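Local coordinates for putative metalloprotease II (Bacteroides fragilis, PDB 4ON1), which is an extracellular zinc metalloproteinase of the fragilysin type, encoded by a bacterial pathogenicity island and probably acting as an endopeptidase, at the zinc ion site. Sequence-based numbering; all coordinates share one arbitrary frame.

The zinc ion site. Residues 174, 176-177, 334, 338, 342, 344, 351-352. With ZN (zinc ion), chain B.
Two zinc ligands, His334 and His338, stand one turn apart on helix 331-340, while His344 follows in an extended stretch beyond its end and Asp176 comes from a separate loop far earlier in the chain. The site exemplifies metzincin latency, in which the histidine triad stays intact while an acidic side chain blocks the metal. The histidines belong to the HEXXHXXGXXH motif, here HEIGHLLGAEH, and each presents its NE2; His334 NE2 binds ZN at 2.0 Å. Different torsions bring the rings together: CG of His334 is anti to the backbone N (chi1 -179°), whereas His338 and His344 turn CG anti to the carbonyl carbon. Asp176 grips ZN bidentately, OD2 at 2.2 Å and OD1 at 2.3 Å; the five atoms seen form a nearly square pyramid with His338 NE2 apical. Its CG takes the crowded position between backbone N and carbonyl carbon (chi1 56°). This aspartate probably serves as the latency switch, occupying metal positions that catalytic water and substrate would need. Second-shell carbonyls fix the ring rotations: His334 ND1 donates to Leu351 O at 2.8 Å, nearly within its ring plane, and His338 ND1 to Ala342 O at 3.0 Å, more tilted. Met352, the Met-turn methionine, sets its methyl CE 3.9 Å over the centre of the His334 ring and over one face of the His338 ring, offset toward its rim. Tyr177 CD2 lies over the opposite face, also toward the rim.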
loop_
_atom_site.group_PDB
_atom_site.type_symbol
_atom_site.label_atom_id
_atom_site.label_comp_id
_atom_site.label_asym_id
_atom_site.label_seq_id
_atom_site.Cartn_x
_atom_site.Cartn_y
_atom_site.Cartn_z
ATOM N N ILE A 174 5.182 4.847 -18.196
ATOM C CA ILE A 174 4.596 3.708 -17.507
ATOM C C ILE A 174 3.624 3.045 -18.483
ATOM O O ILE A 174 2.820 3.726 -19.120
ATOM C CB ILE A 174 3.889 4.149 -16.197
ATOM C CG1 ILE A 174 4.900 4.783 -15.235
ATOM C CG2 ILE A 174 3.144 2.988 -15.545
ATOM C CD1 ILE A 174 4.296 5.262 -13.930
ATOM N N ASP A 176 1.171 0.143 -18.335
ATOM C CA ASP A 176 0.655 -0.785 -17.338
ATOM C C ASP A 176 -0.836 -1.114 -17.490
ATOM O O ASP A 176 -1.512 -1.406 -16.498
ATOM C CB ASP A 176 0.929 -0.219 -15.938
ATOM C CG ASP A 176 0.340 1.175 -15.735
ATOM O OD1 ASP A 176 -0.003 1.843 -16.727
ATOM O OD2 ASP A 176 0.245 1.607 -14.575
ATOM N N TYR A 177 -1.322 -1.099 -18.730
ATOM C CA TYR A 177 -2.677 -1.542 -19.069
ATOM C C TYR A 177 -2.743 -1.850 -20.570
ATOM O O TYR A 177 -1.948 -1.315 -21.336
ATOM C CB TYR A 177 -3.717 -0.476 -18.700
ATOM C CG TYR A 177 -3.466 0.876 -19.330
ATOM C CD1 TYR A 177 -3.920 1.164 -20.611
ATOM C CD2 TYR A 177 -2.775 1.867 -18.645
ATOM C CE1 TYR A 177 -3.688 2.404 -21.201
ATOM C CE2 TYR A 177 -2.539 3.109 -19.226
ATOM C CZ TYR A 177 -2.999 3.370 -20.497
ATOM O OH TYR A 177 -2.765 4.599 -21.069
ATOM N N HIS A 334 -1.916 2.995 -7.853
ATOM C CA HIS A 334 -1.897 3.403 -9.259
ATOM C C HIS A 334 -2.664 2.402 -10.138
ATOM O O HIS A 334 -3.539 2.785 -10.918
ATOM C CB HIS A 334 -0.444 3.554 -9.736
ATOM C CG HIS A 334 -0.305 3.992 -11.161
ATOM N ND1 HIS A 334 0.007 5.287 -11.514
ATOM C CD2 HIS A 334 -0.413 3.301 -12.324
ATOM C CE1 HIS A 334 0.075 5.380 -12.828
ATOM N NE2 HIS A 334 -0.174 4.190 -13.347
ATOM N N HIS A 338 -6.263 2.739 -12.305
ATOM C CA HIS A 338 -6.633 2.325 -13.654
ATOM C C HIS A 338 -7.920 1.477 -13.647
ATOM O O HIS A 338 -8.834 1.715 -14.442
ATOM C CB HIS A 338 -5.496 1.537 -14.312
ATOM C CG HIS A 338 -4.356 2.380 -14.787
ATOM N ND1 HIS A 338 -4.535 3.554 -15.503
ATOM C CD2 HIS A 338 -3.015 2.213 -14.689
ATOM C CE1 HIS A 338 -3.363 4.066 -15.809
ATOM N NE2 HIS A 338 -2.415 3.273 -15.326
ATOM N N ALA A 342 -9.235 5.699 -13.862
ATOM C CA ALA A 342 -8.270 6.789 -13.981
ATOM C C ALA A 342 -7.283 6.541 -15.121
ATOM O O ALA A 342 -6.842 5.411 -15.357
ATOM C CB ALA A 342 -7.517 6.988 -12.665
ATOM N N HIS A 344 -3.604 8.081 -17.287
ATOM C CA HIS A 344 -2.357 8.790 -17.030
ATOM C C HIS A 344 -2.550 10.290 -17.235
ATOM O O HIS A 344 -3.320 10.705 -18.098
ATOM C CB HIS A 344 -1.236 8.262 -17.934
ATOM C CG HIS A 344 -0.733 6.908 -17.533
ATOM N ND1 HIS A 344 -0.160 6.033 -18.426
ATOM C CD2 HIS A 344 -0.753 6.276 -16.336
ATOM C CE1 HIS A 344 0.174 4.918 -17.791
ATOM N NE2 HIS A 344 -0.173 5.044 -16.521
ATOM N N LEU A 351 -0.904 10.773 -8.559
ATOM C CA LEU A 351 -0.745 9.330 -8.503
ATOM C C LEU A 351 -0.683 8.705 -9.897
ATOM O O LEU A 351 0.045 7.734 -10.127
ATOM C CB LEU A 351 -1.900 8.716 -7.716
ATOM C CG LEU A 351 -1.925 7.191 -7.738
ATOM C CD1 LEU A 351 -0.632 6.654 -7.112
ATOM C CD2 LEU A 351 -3.141 6.676 -6.995
ATOM N N MET A 352 -1.457 9.261 -10.823
ATOM C CA MET A 352 -1.576 8.702 -12.166
ATOM C C MET A 352 -0.617 9.363 -13.166
ATOM O O MET A 352 -0.868 9.352 -14.374
ATOM C CB MET A 352 -3.025 8.818 -12.660
ATOM C CG MET A 352 -4.057 8.186 -11.728
ATOM S SD MET A 352 -3.622 6.480 -11.326
ATOM C CE MET A 352 -3.833 5.722 -12.941
HETATM ZN ZN ZN B . -0.430 3.550 -15.241
#